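Local coordinates for flavin-dependent thymidylate synthase (Thermus thermophilus, PDB 6J61) that catalyses the reductive methylation of dUMP to dTMP, taking the methyl group from methylenetetrahydrofolate and using FAD and NADPH for the reduction, at the interface of chains A and B and the interface of chains A and C. Numbering follows the deposited sequence. Chains: chain A/B/C, Flavin-dependent thymidylate synthase.

Contact 1: the interface of chains A and B. Residues chain A 87-89, 169, 171; chain B 30, 59, 63.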
ATOM      1  N   SER A  87       7.467  -6.020  -3.719  1.00 32.37           N
ATOM      2  CA  SER A  87       8.429  -5.199  -4.434  1.00 33.74           C
ATOM      3  C   SER A  87       8.976  -6.104  -5.536  1.00 33.16           C
ATOM      4  O   SER A  87       9.471  -7.199  -5.269  1.00 33.27           O
ATOM      5  CB  SER A  87       9.546  -4.736  -3.494  1.00 36.32           C
ATOM      6  OG  SER A  87       9.048  -3.854  -2.492  1.00 39.21           O
ATOM      7  N   VAL A  88       8.864  -5.665  -6.778  1.00 32.12           N
ATOM      8  CA  VAL A  88       9.327  -6.481  -7.882  1.00 33.46           C
ATOM      9  C   VAL A  88      10.253  -5.707  -8.792  1.00 34.78           C
ATOM     10  O   VAL A  88      10.158  -4.481  -8.872  1.00 36.61           O
ATOM     11  CB  VAL A  88       8.124  -7.020  -8.715  1.00 32.87           C
ATOM     12  CG1 VAL A  88       6.992  -6.025  -8.692  1.00 36.37           C
ATOM     13  CG2 VAL A  88       8.528  -7.232 -10.163  1.00 32.90           C
ATOM     14  N   ASN A  89      11.185  -6.424  -9.423  1.00 34.19           N
ATOM     15  CA  ASN A  89      12.089  -5.834 -10.402  1.00 34.08           C
ATOM     16  C   ASN A  89      12.252  -6.854 -11.506  1.00 33.34           C
ATOM     17  O   ASN A  89      12.766  -7.943 -11.292  1.00 31.92           O
ATOM     18  CB  ASN A  89      13.450  -5.475  -9.819  1.00 38.12           C
ATOM     19  CG  ASN A  89      14.208  -4.512 -10.726  1.00 41.80           C
ATOM     20  OD1 ASN A  89      14.807  -4.912 -11.728  1.00 44.06           O
ATOM     21  ND2 ASN A  89      14.146  -3.229 -10.402  1.00 44.49           N
ATOM     22  N   TYR A 169      12.800 -10.253  -9.483  1.00 33.11           N
ATOM     23  CA  TYR A 169      13.056 -10.403  -8.060  1.00 33.84           C
ATOM     24  C   TYR A 169      11.732 -10.080  -7.382  1.00 34.16           C
ATOM     25  O   TYR A 169      11.118  -9.056  -7.674  1.00 35.51           O
ATOM     26  CB  TYR A 169      14.132  -9.412  -7.602  1.00 33.65           C
ATOM     27  CG  TYR A 169      15.524  -9.997  -7.574  1.00 34.98           C
ATOM     28  CD1 TYR A 169      15.969 -10.831  -8.602  1.00 35.22           C
ATOM     29  CD2 TYR A 169      16.397  -9.720  -6.515  1.00 33.90           C
ATOM     30  CE1 TYR A 169      17.244 -11.380  -8.575  1.00 36.89           C
ATOM     31  CE2 TYR A 169      17.683 -10.260  -6.480  1.00 34.53           C
ATOM     32  CZ  TYR A 169      18.100 -11.091  -7.514  1.00 36.67           C
ATOM     33  OH  TYR A 169      19.372 -11.638  -7.501  1.00 39.17           O
ATOM     34  N   LYS A 171      10.062  -9.508  -3.706  1.00 32.03           N
ATOM     35  CA  LYS A 171      10.297  -9.256  -2.280  1.00 31.94           C
ATOM     36  C   LYS A 171       8.959  -9.077  -1.566  1.00 32.04           C
ATOM     37  O   LYS A 171       8.195  -8.160  -1.886  1.00 30.91           O
ATOM     38  CB  LYS A 171      11.140  -7.993  -2.096  1.00 29.21           C
ATOM     39  CG  LYS A 171      11.680  -7.828  -0.687  1.00 32.09           C
ATOM     40  CD  LYS A 171      10.772  -7.010   0.224  1.00 33.57           C
ATOM     41  CE  LYS A 171      10.915  -5.535  -0.030  1.00 34.08           C
ATOM     42  NZ  LYS A 171       9.894  -4.724   0.687  1.00 39.98           N
TER
ATOM     43  N   ALA B  30      19.797  -6.730  -7.311  1.00 45.23           N
ATOM     44  CA  ALA B  30      18.399  -6.725  -7.748  1.00 44.98           C
ATOM     45  C   ALA B  30      18.230  -5.923  -9.022  1.00 45.40           C
ATOM     46  O   ALA B  30      17.432  -6.286  -9.885  1.00 47.58           O
ATOM     47  CB  ALA B  30      17.502  -6.160  -6.657  1.00 45.13           C
ATOM     48  N   SER B  59      12.669   0.571  -7.556  1.00 40.63           N
ATOM     49  CA  SER B  59      12.461  -0.816  -7.154  1.00 39.78           C
ATOM     50  C   SER B  59      13.656  -1.439  -6.418  1.00 40.19           C
ATOM     51  O   SER B  59      13.500  -1.976  -5.318  1.00 38.47           O
ATOM     52  CB  SER B  59      12.159  -1.697  -8.374  1.00 40.07           C
ATOM     53  OG  SER B  59      10.909  -1.402  -8.949  1.00 42.65           O
ATOM     54  N   MET B  63      14.544  -3.467  -2.397  1.00 36.02           N
ATOM     55  CA  MET B  63      15.061  -4.794  -2.102  1.00 35.86           C
ATOM     56  C   MET B  63      15.948  -4.822  -0.852  1.00 35.81           C
ATOM     57  O   MET B  63      16.512  -5.860  -0.519  1.00 35.76           O
ATOM     58  CB  MET B  63      15.840  -5.332  -3.303  1.00 36.06           C
ATOM     59  CG  MET B  63      14.998  -5.526  -4.555  1.00 32.36           C
ATOM     60  SD  MET B  63      13.623  -6.651  -4.270  1.00 37.85           S
ATOM     61  CE  MET B  63      12.590  -6.336  -5.703  1.00 33.39           C
TER

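Contact 2: the interface of chains A and C. Residues chain A 228, 231-232; chain C 245, 249.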
ATOM      1  N   THR A 228     -25.233 -18.318   6.652  1.00 48.60           N
ATOM      2  CA  THR A 228     -26.232 -19.375   6.612  1.00 50.41           C
ATOM      3  C   THR A 228     -25.595 -20.729   6.896  1.00 50.39           C
ATOM      4  O   THR A 228     -26.249 -21.631   7.414  1.00 49.91           O
ATOM      5  CB  THR A 228     -26.985 -19.423   5.257  1.00 51.03           C
ATOM      6  OG1 THR A 228     -26.111 -19.898   4.229  1.00 53.78           O
ATOM      7  CG2 THR A 228     -27.494 -18.037   4.886  1.00 51.14           C
ATOM      8  N   ARG A 231     -25.344 -21.043  10.483  1.00 54.01           N
ATOM      9  CA  ARG A 231     -26.712 -21.174  10.968  1.00 54.51           C
ATOM     10  C   ARG A 231     -27.201 -22.620  10.838  1.00 54.83           C
ATOM     11  O   ARG A 231     -28.028 -23.078  11.626  1.00 53.79           O
ATOM     12  CB  ARG A 231     -27.615 -20.219  10.181  1.00 54.37           C
ATOM     13  CG  ARG A 231     -29.082 -20.266  10.546  1.00 56.15           C
ATOM     14  CD  ARG A 231     -29.800 -19.052   9.992  1.00 55.34           C
ATOM     15  NE  ARG A 231     -29.518 -17.869  10.788  1.00 57.49           N
ATOM     16  CZ  ARG A 231     -29.640 -16.622  10.341  1.00 61.28           C
ATOM     17  NH1 ARG A 231     -30.039 -16.399   9.095  1.00 62.43           N
ATOM     18  NH2 ARG A 231     -29.363 -15.596  11.140  1.00 61.43           N
ATOM     19  N   ALA A 232     -26.685 -23.329   9.840  1.00 53.67           N
ATOM     20  CA  ALA A 232     -27.052 -24.717   9.634  1.00 53.34           C
ATOM     21  C   ALA A 232     -26.372 -25.531  10.719  1.00 54.12           C
ATOM     22  O   ALA A 232     -26.928 -26.514  11.200  1.00 55.41           O
ATOM     23  CB  ALA A 232     -26.599 -25.190   8.271  1.00 52.59           C
TER
ATOM     24  N   ALA C 245     -30.054 -29.491   5.880  1.00 69.02           N
ATOM     25  CA  ALA C 245     -30.070 -28.284   6.706  1.00 67.67           C
ATOM     26  C   ALA C 245     -29.695 -27.089   5.828  1.00 66.09           C
ATOM     27  O   ALA C 245     -30.348 -26.054   5.860  1.00 65.51           O
ATOM     28  CB  ALA C 245     -29.087 -28.415   7.860  1.00 67.01           C
ATOM     29  N   LEU C 249     -32.426 -23.799   4.643  1.00 63.44           N
ATOM     30  CA  LEU C 249     -32.272 -22.353   4.738  1.00 62.33           C
ATOM     31  C   LEU C 249     -32.150 -21.619   3.397  1.00 62.56           C
ATOM     32  O   LEU C 249     -32.078 -20.388   3.366  1.00 62.81           O
ATOM     33  CB  LEU C 249     -31.073 -22.041   5.635  1.00 62.05           C
ATOM     34  CG  LEU C 249     -31.286 -22.505   7.081  1.00 62.10           C
ATOM     35  CD1 LEU C 249     -29.988 -22.494   7.873  1.00 60.14           C
ATOM     36  CD2 LEU C 249     -32.322 -21.601   7.723  1.00 61.76           C
TER

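Contact 3: the interface of chains A and B. Residues chain A 29, 34-36; chain B 16, 18, 169.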
ATOM      1  N   GLN A  29       9.406 -12.332  18.514  1.00 37.73           N
ATOM      2  CA  GLN A  29      10.191 -11.214  19.020  1.00 38.79           C
ATOM      3  C   GLN A  29       9.439  -9.886  18.826  1.00 40.07           C
ATOM      4  O   GLN A  29       9.279  -9.101  19.772  1.00 39.66           O
ATOM      5  CB  GLN A  29      11.540 -11.168  18.293  1.00 39.34           C
ATOM      6  CG  GLN A  29      12.303  -9.858  18.455  1.00 37.31           C
ATOM      7  CD  GLN A  29      13.552  -9.807  17.601  1.00 39.06           C
ATOM      8  OE1 GLN A  29      13.505  -9.997  16.386  1.00 36.93           O
ATOM      9  NE2 GLN A  29      14.683  -9.544  18.237  1.00 41.67           N
ATOM     10  N   SER A  34      10.476  -6.936  22.041  1.00 50.21           N
ATOM     11  CA  SER A  34      11.598  -7.192  22.929  1.00 51.89           C
ATOM     12  C   SER A  34      12.842  -6.347  22.716  1.00 52.48           C
ATOM     13  O   SER A  34      13.115  -5.879  21.606  1.00 52.43           O
ATOM     14  CB  SER A  34      11.980  -8.673  22.836  1.00 51.91           C
ATOM     15  OG  SER A  34      13.023  -8.986  23.739  1.00 54.66           O
ATOM     16  N   TYR A  35      13.593  -6.165  23.803  1.00 52.77           N
ATOM     17  CA  TYR A  35      14.844  -5.419  23.768  1.00 52.68           C
ATOM     18  C   TYR A  35      15.892  -6.419  23.298  1.00 50.58           C
ATOM     19  O   TYR A  35      16.950  -6.048  22.803  1.00 50.16           O
ATOM     20  CB  TYR A  35      15.227  -4.922  25.164  1.00 56.74           C
ATOM     21  CG  TYR A  35      14.341  -3.833  25.739  1.00 62.09           C
ATOM     22  CD1 TYR A  35      12.958  -4.012  25.850  1.00 64.62           C
ATOM     23  CD2 TYR A  35      14.891  -2.635  26.204  1.00 63.18           C
ATOM     24  CE1 TYR A  35      12.143  -3.023  26.417  1.00 65.40           C
ATOM     25  CE2 TYR A  35      14.086  -1.643  26.771  1.00 64.46           C
ATOM     26  CZ  TYR A  35      12.715  -1.843  26.874  1.00 65.88           C
ATOM     27  OH  TYR A  35      11.915  -0.865  27.430  1.00 67.35           O
ATOM     28  N   GLY A  36      15.577  -7.698  23.449  1.00 48.35           N
ATOM     29  CA  GLY A  36      16.508  -8.730  23.051  1.00 48.40           C
ATOM     30  C   GLY A  36      15.959  -9.740  22.070  1.00 48.97           C
ATOM     31  O   GLY A  36      15.186  -9.392  21.181  1.00 49.63           O
TER
ATOM     32  N   ARG B  16      16.826   1.478  17.986  1.00 48.01           N
ATOM     33  CA  ARG B  16      17.741   0.355  17.890  1.00 46.65           C
ATOM     34  C   ARG B  16      17.500  -0.471  16.630  1.00 46.66           C
ATOM     35  O   ARG B  16      16.359  -0.659  16.213  1.00 49.40           O
ATOM     36  CB  ARG B  16      17.573  -0.511  19.134  1.00 46.24           C
ATOM     37  CG  ARG B  16      18.145  -1.905  19.032  1.00 48.36           C
ATOM     38  CD  ARG B  16      17.552  -2.787  20.120  1.00 48.28           C
ATOM     39  NE  ARG B  16      17.351  -4.151  19.642  1.00 48.73           N
ATOM     40  CZ  ARG B  16      16.378  -4.949  20.061  1.00 47.56           C
ATOM     41  NH1 ARG B  16      15.512  -4.521  20.966  1.00 45.37           N
ATOM     42  NH2 ARG B  16      16.268  -6.174  19.567  1.00 49.09           N
ATOM     43  N   VAL B  18      17.177  -3.846  14.854  1.00 44.37           N
ATOM     44  CA  VAL B  18      16.921  -5.247  15.163  1.00 42.48           C
ATOM     45  C   VAL B  18      17.429  -6.170  14.068  1.00 42.44           C
ATOM     46  O   VAL B  18      17.989  -7.224  14.359  1.00 43.28           O
ATOM     47  CB  VAL B  18      15.414  -5.531  15.336  1.00 44.21           C
ATOM     48  CG1 VAL B  18      15.194  -7.015  15.666  1.00 44.24           C
ATOM     49  CG2 VAL B  18      14.833  -4.648  16.425  1.00 45.52           C
ATOM     50  N   TYR B 169       8.005  -1.796  17.148  1.00 35.52           N
ATOM     51  CA  TYR B 169       8.935  -2.299  16.147  1.00 35.54           C
ATOM     52  C   TYR B 169       8.501  -1.609  14.844  1.00 36.93           C
ATOM     53  O   TYR B 169       7.314  -1.383  14.621  1.00 35.26           O
ATOM     54  CB  TYR B 169       8.820  -3.812  16.008  1.00 35.96           C
ATOM     55  CG  TYR B 169       9.825  -4.588  16.827  1.00 36.97           C
ATOM     56  CD1 TYR B 169      10.135  -4.210  18.133  1.00 38.22           C
ATOM     57  CD2 TYR B 169      10.446  -5.715  16.304  1.00 36.20           C
ATOM     58  CE1 TYR B 169      11.041  -4.939  18.894  1.00 39.36           C
ATOM     59  CE2 TYR B 169      11.349  -6.455  17.052  1.00 37.64           C
ATOM     60  CZ  TYR B 169      11.644  -6.065  18.347  1.00 39.87           C
ATOM     61  OH  TYR B 169      12.529  -6.808  19.098  1.00 41.11           O
TER

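Contact 1: the interface of chains A and B
B:Met63 reaches across the dimer interface towards A:Ser87 and A:Val88, residues of the ThyX motif, the RHR-containing signature of flavin-dependent thymidylate synthases, and shows how one flexible thioether can fit against the surface of a β-sheet. Its CG lies anti to the carbonyl carbon (chi1 -63°) and the chain bends at chi2, which lays SD and CE across one face of the paired strands 87-90 and 165-173 of chain A. The end methyl CE of B:Met63 comes 3.3 Å from A:Ser87 O. SD of B:Met63 packs alongside A:Lys171 CB at 3.6 Å, so sulfur and methyl divide their contacts among neighbouring residues of the two strands. The methyl of B:Ala30, on helix 24-32, sits above the ring plane of A:Tyr169 towards its CD2-CE2 rim, with B:Ala30 CB 3.7 Å from A:Tyr169 CD2. At the start of helix 59-62, B:Ser59, which also belongs to the FAD pocket, turns its hydroxyl towards the motif strand, and OG donates a hydrogen bond of 3.2 Å to A:Val88 O, approaching almost in line with the carbonyl (162° at the oxygen). A valine in place of B:Ser59 would probably leave the A:Val88 carbonyl without this donor and press a methyl group towards it. The carboxamide of A:Asn89 lies beside this serine, with ND2 close to its CB.

Contact 2: the interface of chains A and C
Helix 227-236 of chain A meets the end of helix 239-248 of chain C and the residue that follows it, C:Leu249, in a contact that illustrates how one branched side chain can anchor a helix pairing. C:Leu249 is the centre of the patch, with 77 Å² of its surface hidden by chain A. Its CG stands anti to the carbonyl carbon (chi1 -64°), and the CD1 branch does the touching. C:Leu249 CD1 lies 3.6 Å from CG of A:Arg231, near the middle of the aliphatic part of that side chain, and the two side chains cross at about a right angle. The arginine therefore contributes its methylene groups here; its chain runs out from the helix and bends at chi3 (-76°), carrying the guanidinium group away from the leucine. C:Leu249 CD1 also faces the helix backbone, coming 3.9 Å from A:Thr228 O and close to A:Ala232 CA. The short side chain of A:Ala232 probably leaves room for this approach. One turn earlier on the partner helix, the methyls of C:Ala245 and A:Ala232 lie side by side, CB to CB at 4.1 Å, extending the apolar surface with a looser contact. Both elements lie towards the C-terminus and probably belong to the extra C-terminal domain, so the contact probably joins these domains of two subunits of the tetramer, about 29 Å from the predicted active-site residue A:Arg184.

Contact 3: the interface of chains A and B
An anti first torsion (chi1 163°) and a bend at chi3 carry the guanidinium of B:Arg16 from strand 13-21 to the loop at A:Ser34 and A:Tyr35, while chi1 of -96° directs the ring of B:Tyr169 from strand 165-173 to the same loop. Across this part of the two-fold A-B interface of the homotetramer, the two side chains converge on one backbone carbonyl, an example of how paired donors can probably hold a loop against a neighbouring sheet. NH1 of B:Arg16 gives A:Ser34 O a nearly straight hydrogen bond of 2.8 Å, in the carbonyl plane and on a lone pair. The phenol OH of B:Tyr169 donates to the same A:Ser34 O at 2.7 Å, tilted 22° from that plane, and the oxygen lies at the edge of the tyrosine ring. Although A:Tyr35 O is also near the guanidinium, the N-H of NH1 points elsewhere. CG2 of B:Val18 covers one face of the guanidinium within chain B, offset towards its rim. CG1 of B:Val18 faces the amide of A:Gln29, 3.8 Å from its CD. The A:Gln29 side chain, on helix 24-32, is extended and crosses B:Tyr169 at about a right angle, bringing its CG 3.8 Å from the ring atom CE2. Within chain A, A:Gly36 N donates to A:Ser34 OG at 2.9 Å. NE2 of A:Gln29 completes the bracing by donating to A:Gly36 O at 3.0 Å, with the acceptor almost in its amide plane.

Contacts 1 and 3 belong to the same two-fold A-B interface, their C-alpha centres about 26 Å apart, and both use Tyr169 of strand 165-173 and residues of helix 24-32, with the chains exchanged. Through the symmetry of the dimer, each Tyr169 thus takes part in both kinds of contact. Contact 2 joins A to C and lies about 46 Å from contact 1 and 47 Å from contact 3, sharing none of their residues. Contact 1, about 17 Å from A:Arg184, is the nearest to the active site. Together the two interface types fit a homotetramer whose C-terminal helices add their own connection between subunits.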